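Local coordinates for DisA protein (Sorangium cellulosum, PDB 6CCA) that probably transfers methyl groups to an alpha carbon of a polyketide intermediate, building the gem-dimethyl group during disorazol assembly, at residues Leu315-Asn329 / Met374-Arg386. Sequence-based numbering, arbitrary orientation.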
loop_
_atom_site.group_PDB
_atom_site.type_symbol
_atom_site.label_atom_id
_atom_site.label_comp_id
_atom_site.label_asym_id
_atom_site.label_seq_id
_atom_site.Cartn_x
_atom_site.Cartn_y
_atom_site.Cartn_z
ATOM N N LEU A 315 -7.865 -8.865 -8.887
ATOM C CA LEU A 315 -8.467 -7.725 -8.222
ATOM C C LEU A 315 -9.989 -7.709 -8.345
ATOM O O LEU A 315 -10.682 -7.462 -7.367
ATOM C CB LEU A 315 -7.791 -6.425 -8.716
ATOM C CG LEU A 315 -8.004 -5.163 -7.872
ATOM C CD1 LEU A 315 -7.695 -5.475 -6.388
ATOM C CD2 LEU A 315 -7.171 -4.000 -8.408
ATOM N N ARG A 316 -10.499 -7.952 -9.549
ATOM C CA ARG A 316 -11.939 -7.923 -9.787
ATOM C C ARG A 316 -12.669 -8.938 -8.913
ATOM O O ARG A 316 -13.744 -8.660 -8.382
ATOM C CB ARG A 316 -12.242 -8.186 -11.264
ATOM C CG ARG A 316 -11.901 -7.025 -12.184
ATOM C CD ARG A 316 -12.277 -7.333 -13.624
ATOM N NE ARG A 316 -11.691 -6.378 -14.559
ATOM C CZ ARG A 316 -12.258 -5.226 -14.902
ATOM N NH1 ARG A 316 -13.431 -4.881 -14.388
ATOM N NH2 ARG A 316 -11.652 -4.417 -15.762
ATOM N N SER A 317 -12.072 -10.116 -8.773
ATOM C CA SER A 317 -12.629 -11.165 -7.998
ATOM C C SER A 317 -12.623 -10.781 -6.490
ATOM O O SER A 317 -13.541 -11.056 -5.742
ATOM C CB SER A 317 -11.752 -12.420 -8.244
ATOM O OG SER A 317 -12.174 -13.453 -7.436
ATOM N N THR A 318 -11.528 -10.173 -6.057
ATOM C CA THR A 318 -11.404 -9.751 -4.689
ATOM C C THR A 318 -12.428 -8.669 -4.364
ATOM O O THR A 318 -13.074 -8.727 -3.328
ATOM C CB THR A 318 -9.954 -9.293 -4.445
ATOM O OG1 THR A 318 -9.092 -10.435 -4.464
ATOM C CG2 THR A 318 -9.780 -8.576 -3.096
ATOM N N LEU A 319 -12.642 -7.749 -5.292
ATOM C CA LEU A 319 -13.654 -6.733 -5.138
ATOM C C LEU A 319 -15.073 -7.300 -5.056
ATOM O O LEU A 319 -15.892 -6.790 -4.287
ATOM C CB LEU A 319 -13.598 -5.706 -6.251
ATOM C CG LEU A 319 -12.320 -4.858 -6.227
ATOM C CD1 LEU A 319 -12.245 -4.025 -7.509
ATOM C CD2 LEU A 319 -12.245 -3.957 -4.989
ATOM N N GLN A 320 -15.338 -8.369 -5.818
ATOM C CA GLN A 320 -16.656 -8.988 -5.797
ATOM C C GLN A 320 -16.840 -9.689 -4.484
ATOM O O GLN A 320 -17.948 -9.681 -3.962
ATOM C CB GLN A 320 -16.866 -9.930 -7.014
ATOM C CG GLN A 320 -17.052 -9.164 -8.314
ATOM C CD GLN A 320 -18.283 -8.270 -8.309
ATOM O OE1 GLN A 320 -19.360 -8.653 -7.776
ATOM N NE2 GLN A 320 -18.160 -7.103 -8.874
ATOM N N SER A 321 -15.781 -10.237 -3.878
ATOM C CA SER A 321 -15.977 -10.865 -2.571
ATOM C C SER A 321 -16.255 -9.816 -1.524
ATOM O O SER A 321 -17.025 -10.036 -0.614
ATOM C CB SER A 321 -14.782 -11.678 -2.072
ATOM O OG SER A 321 -14.556 -12.727 -2.917
ATOM N N ILE A 322 -15.573 -8.672 -1.652
ATOM C CA ILE A 322 -15.872 -7.505 -0.766
ATOM C C ILE A 322 -17.359 -7.082 -0.876
ATOM O O ILE A 322 -18.019 -6.847 0.139
ATOM C CB ILE A 322 -14.914 -6.357 -1.078
ATOM C CG1 ILE A 322 -13.547 -6.771 -0.546
ATOM C CG2 ILE A 322 -15.331 -5.057 -0.416
ATOM C CD1 ILE A 322 -12.414 -5.804 -0.939
ATOM N N LYS A 323 -17.860 -7.018 -2.107
ATOM C CA LYS A 323 -19.272 -6.720 -2.365
ATOM C C LYS A 323 -20.231 -7.737 -1.757
ATOM O O LYS A 323 -21.282 -7.362 -1.294
ATOM C CB LYS A 323 -19.540 -6.559 -3.868
ATOM C CG LYS A 323 -18.950 -5.302 -4.403
ATOM C CD LYS A 323 -19.389 -5.009 -5.808
ATOM C CE LYS A 323 -20.700 -4.249 -5.866
ATOM N NZ LYS A 323 -21.239 -4.346 -7.252
ATOM N N ARG A 324 -19.826 -8.986 -1.680
ATOM C CA ARG A 324 -20.634 -10.035 -1.035
ATOM C C ARG A 324 -20.726 -9.766 0.444
ATOM O O ARG A 324 -21.793 -9.883 1.006
ATOM C CB ARG A 324 -20.004 -11.425 -1.288
ATOM C CG ARG A 324 -20.734 -12.594 -0.621
ATOM C CD ARG A 324 -20.377 -13.930 -1.296
ATOM N NE ARG A 324 -20.686 -13.851 -2.740
ATOM C CZ ARG A 324 -21.935 -13.825 -3.243
ATOM N NH1 ARG A 324 -23.004 -13.886 -2.438
ATOM N NH2 ARG A 324 -22.120 -13.731 -4.559
ATOM N N LEU A 325 -19.598 -9.396 1.064
ATOM C CA LEU A 325 -19.534 -9.128 2.487
ATOM C C LEU A 325 -20.231 -7.817 2.884
ATOM O O LEU A 325 -20.779 -7.703 3.976
ATOM C CB LEU A 325 -18.096 -9.023 2.955
ATOM C CG LEU A 325 -17.329 -10.351 2.931
ATOM C CD1 LEU A 325 -15.840 -10.166 2.977
ATOM C CD2 LEU A 325 -17.791 -11.244 4.092
ATOM N N LEU A 326 -20.141 -6.810 2.011
ATOM C CA LEU A 326 -20.759 -5.502 2.321
ATOM C C LEU A 326 -22.278 -5.520 2.158
ATOM O O LEU A 326 -22.813 -6.139 1.226
ATOM C CB LEU A 326 -20.239 -4.458 1.327
ATOM C CG LEU A 326 -18.889 -3.810 1.626
ATOM C CD1 LEU A 326 -18.498 -2.916 0.464
ATOM C CD2 LEU A 326 -18.908 -3.016 2.932
ATOM N N LYS A 327 -22.937 -4.795 3.029
ATOM C CA LYS A 327 -24.337 -4.426 2.793
ATOM C C LYS A 327 -24.437 -3.573 1.551
ATOM O O LYS A 327 -23.509 -2.874 1.158
ATOM C CB LYS A 327 -24.829 -3.607 3.974
ATOM C CG LYS A 327 -24.963 -4.458 5.228
ATOM C CD LYS A 327 -25.377 -3.669 6.431
ATOM C CE LYS A 327 -25.328 -4.589 7.665
ATOM N NZ LYS A 327 -25.481 -3.674 8.829
ATOM N N ALA A 328 -25.604 -3.629 0.920
ATOM C CA ALA A 328 -25.934 -2.636 -0.066
ATOM C C ALA A 328 -25.716 -1.260 0.506
ATOM O O ALA A 328 -26.094 -0.967 1.645
ATOM C CB ALA A 328 -27.415 -2.846 -0.517
ATOM N N ASN A 329 -25.163 -0.351 -0.318
ATOM C CA ASN A 329 -24.765 0.994 0.123
ATOM C C ASN A 329 -23.777 1.022 1.335
ATOM O O ASN A 329 -23.662 2.050 2.045
ATOM C CB ASN A 329 -25.985 1.780 0.571
ATOM C CG ASN A 329 -27.001 1.922 -0.556
ATOM O OD1 ASN A 329 -26.592 2.008 -1.691
ATOM N ND2 ASN A 329 -28.307 1.941 -0.244
ATOM N N MET A 374 -7.273 4.926 -12.270
ATOM C CA MET A 374 -7.459 3.486 -12.477
ATOM C C MET A 374 -8.351 2.802 -11.417
ATOM O O MET A 374 -9.214 1.996 -11.753
ATOM C CB MET A 374 -6.133 2.729 -12.570
ATOM C CG MET A 374 -5.275 3.081 -13.817
ATOM S SD MET A 374 -3.532 2.601 -13.573
ATOM C CE MET A 374 -3.588 0.878 -13.821
ATOM N N TRP A 375 -8.176 3.155 -10.159
ATOM C CA TRP A 375 -9.059 2.624 -9.105
ATOM C C TRP A 375 -10.507 3.095 -9.307
ATOM O O TRP A 375 -11.439 2.286 -9.171
ATOM C CB TRP A 375 -8.607 3.129 -7.727
ATOM C CG TRP A 375 -7.574 2.279 -7.046
ATOM C CD1 TRP A 375 -6.311 2.688 -6.762
ATOM C CD2 TRP A 375 -7.690 0.939 -6.490
ATOM N NE1 TRP A 375 -5.640 1.713 -6.067
ATOM C CE2 TRP A 375 -6.432 0.613 -5.947
ATOM C CE3 TRP A 375 -8.707 -0.030 -6.448
ATOM C CZ2 TRP A 375 -6.169 -0.576 -5.343
ATOM C CZ3 TRP A 375 -8.421 -1.253 -5.894
ATOM C CH2 TRP A 375 -7.150 -1.501 -5.325
ATOM N N LYS A 376 -10.668 4.347 -9.712
ATOM C CA LYS A 376 -12.011 4.910 -9.961
ATOM C C LYS A 376 -12.696 4.104 -11.040
ATOM O O LYS A 376 -13.844 3.566 -10.835
ATOM C CB LYS A 376 -11.962 6.435 -10.187
ATOM C CG LYS A 376 -13.329 7.085 -10.365
ATOM C CD LYS A 376 -13.268 8.568 -10.581
ATOM C CE LYS A 376 -14.680 9.171 -10.566
ATOM N NZ LYS A 376 -15.390 8.744 -11.741
ATOM N N GLY A 377 -12.032 3.944 -12.177
ATOM C CA GLY A 377 -12.621 3.199 -13.321
ATOM C C GLY A 377 -12.875 1.768 -13.001
ATOM O O GLY A 377 -13.951 1.204 -13.282
ATOM N N LEU A 378 -11.928 1.127 -12.338
ATOM C CA LEU A 378 -12.173 -0.251 -11.984
ATOM C C LEU A 378 -13.336 -0.478 -10.976
ATOM O O LEU A 378 -14.118 -1.455 -11.141
ATOM C CB LEU A 378 -10.905 -0.924 -11.426
ATOM C CG LEU A 378 -10.953 -2.413 -11.047
ATOM C CD1 LEU A 378 -11.235 -3.320 -12.216
ATOM C CD2 LEU A 378 -9.689 -2.878 -10.338
ATOM N N LEU A 379 -13.406 0.350 -9.947
ATOM C CA LEU A 379 -14.405 0.148 -8.903
ATOM C C LEU A 379 -15.782 0.393 -9.589
ATOM O O LEU A 379 -16.761 -0.320 -9.271
ATOM C CB LEU A 379 -14.220 1.150 -7.796
ATOM C CG LEU A 379 -13.012 0.776 -6.915
ATOM C CD1 LEU A 379 -12.516 1.933 -6.121
ATOM C CD2 LEU A 379 -13.380 -0.406 -5.960
ATOM N N GLU A 380 -15.843 1.450 -10.411
ATOM C CA GLU A 380 -17.114 1.672 -11.221
ATOM C C GLU A 380 -17.516 0.484 -12.057
ATOM O O GLU A 380 -18.700 0.074 -12.040
ATOM C CB GLU A 380 -16.980 2.935 -12.077
ATOM C CG GLU A 380 -17.073 4.167 -11.237
ATOM C CD GLU A 380 -16.697 5.458 -11.958
ATOM O OE1 GLU A 380 -16.209 5.354 -13.078
ATOM O OE2 GLU A 380 -16.890 6.553 -11.383
ATOM N N GLU A 381 -16.579 -0.119 -12.775
ATOM C CA GLU A 381 -16.884 -1.305 -13.552
ATOM C C GLU A 381 -17.377 -2.434 -12.734
ATOM O O GLU A 381 -18.123 -3.259 -13.225
ATOM C CB GLU A 381 -15.675 -1.821 -14.327
ATOM C CG GLU A 381 -15.310 -0.951 -15.490
ATOM C CD GLU A 381 -13.935 -1.266 -16.049
ATOM O OE1 GLU A 381 -13.432 -2.396 -15.935
ATOM O OE2 GLU A 381 -13.373 -0.352 -16.617
ATOM N N GLU A 382 -16.894 -2.554 -11.499
ATOM C CA GLU A 382 -17.302 -3.624 -10.608
ATOM C C GLU A 382 -18.565 -3.311 -9.837
ATOM O O GLU A 382 -18.954 -4.048 -8.919
ATOM C CB GLU A 382 -16.122 -3.995 -9.660
ATOM C CG GLU A 382 -14.944 -4.668 -10.405
ATOM C CD GLU A 382 -15.369 -5.897 -11.219
ATOM O OE1 GLU A 382 -15.970 -6.810 -10.635
ATOM O OE2 GLU A 382 -15.078 -5.898 -12.438
ATOM N N GLY A 383 -19.190 -2.183 -10.160
ATOM C CA GLY A 383 -20.479 -1.842 -9.576
ATOM C C GLY A 383 -20.478 -1.089 -8.261
ATOM O O GLY A 383 -21.438 -1.179 -7.506
ATOM N N PHE A 384 -19.409 -0.332 -7.979
ATOM C CA PHE A 384 -19.496 0.641 -6.958
ATOM C C PHE A 384 -19.927 1.956 -7.587
ATOM O O PHE A 384 -19.636 2.146 -8.774
ATOM C CB PHE A 384 -18.106 0.819 -6.259
ATOM C CG PHE A 384 -17.675 -0.375 -5.464
ATOM C CD1 PHE A 384 -17.015 -1.442 -6.073
ATOM C CD2 PHE A 384 -17.864 -0.441 -4.073
ATOM C CE1 PHE A 384 -16.591 -2.569 -5.335
ATOM C CE2 PHE A 384 -17.432 -1.558 -3.333
ATOM C CZ PHE A 384 -16.786 -2.629 -3.972
ATOM N N ARG A 385 -20.513 2.842 -6.793
ATOM C CA ARG A 385 -20.909 4.198 -7.180
ATOM C C ARG A 385 -20.316 5.272 -6.285
ATOM O O ARG A 385 -19.786 4.979 -5.264
ATOM C CB ARG A 385 -22.427 4.356 -7.099
ATOM C CG ARG A 385 -23.173 3.094 -7.333
ATOM C CD ARG A 385 -24.646 3.256 -7.285
ATOM N NE ARG A 385 -25.067 3.252 -5.899
ATOM C CZ ARG A 385 -26.110 2.605 -5.446
ATOM N NH1 ARG A 385 -26.818 1.857 -6.251
ATOM N NH2 ARG A 385 -26.429 2.730 -4.183
ATOM N N ARG A 386 -20.456 6.523 -6.684
ATOM C CA ARG A 386 -19.962 7.645 -5.928
ATOM C C ARG A 386 -18.476 7.486 -5.647
ATOM O O ARG A 386 -17.991 8.006 -4.711
ATOM C CB ARG A 386 -20.704 7.763 -4.603
ATOM C CG ARG A 386 -21.795 8.783 -4.521
ATOM C CD ARG A 386 -23.088 8.003 -4.339
ATOM N NE ARG A 386 -23.864 8.151 -5.487
ATOM C CZ ARG A 386 -25.003 7.561 -5.772
ATOM N NH1 ARG A 386 -25.580 6.657 -5.009
ATOM N NH2 ARG A 386 -25.544 7.899 -6.884
#
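Arg316 runs extended from CG to NE, carrying its guanidinium to the C-terminal end of helix 374-381, while Glu382 folds back at chi2 (-54°) to meet it. The two helices cross at -59°, with axes 10.7 Å apart at closest approach, and pack beside each other on the mixed sheet of the methyltransferase fold: Leu319 and Leu379 both touch Leu332 of strand 330-337. Arg316 holds Glu381 end-on, NH1 and NH2 both donating to the single oxygen OE1; the NH2 bond is 2.7 Å and the two planar groups are nearly coplanar. Glu382 is gripped differently. Its OE2 accepts from Arg316 NH1 at 2.7 Å through the anti lone pair, its carboxylate turned 69° from the guanidinium, and its OE1 receives Gln320 NE2 at 2.8 Å on the anti side, tilted out of the carboxylate plane. Both carboxylate oxygens are therefore engaged, which should fix the group's rotation and favour its charged form. Glu362 adds a third acid to Arg316, at NH2. Beneath this network Leu378 CD1 lies over the centre of the guanidinium face, 3.4 Å above it, whereas Leu378 CD2 presses tightly on Leu315 CD2; Leu319 CD2 meets Leu379 CD2 at 3.9 Å. A Schellman motif with Gly383 at C-prime ends helix 374-381 and turns the carbonyl of Glu382 toward helix 315-325. Lys323 crosses the face of the Phe384 ring, its CG 3.5 Å from CZ, and bends at chi3, bringing its ammonium to this turn. Asp410 and the carbonyl of Val412 also bind that ammonium; within the turn, Lys323 NZ meets Glu382 O at 2.8 Å, in the carbonyl plane and on a lone pair.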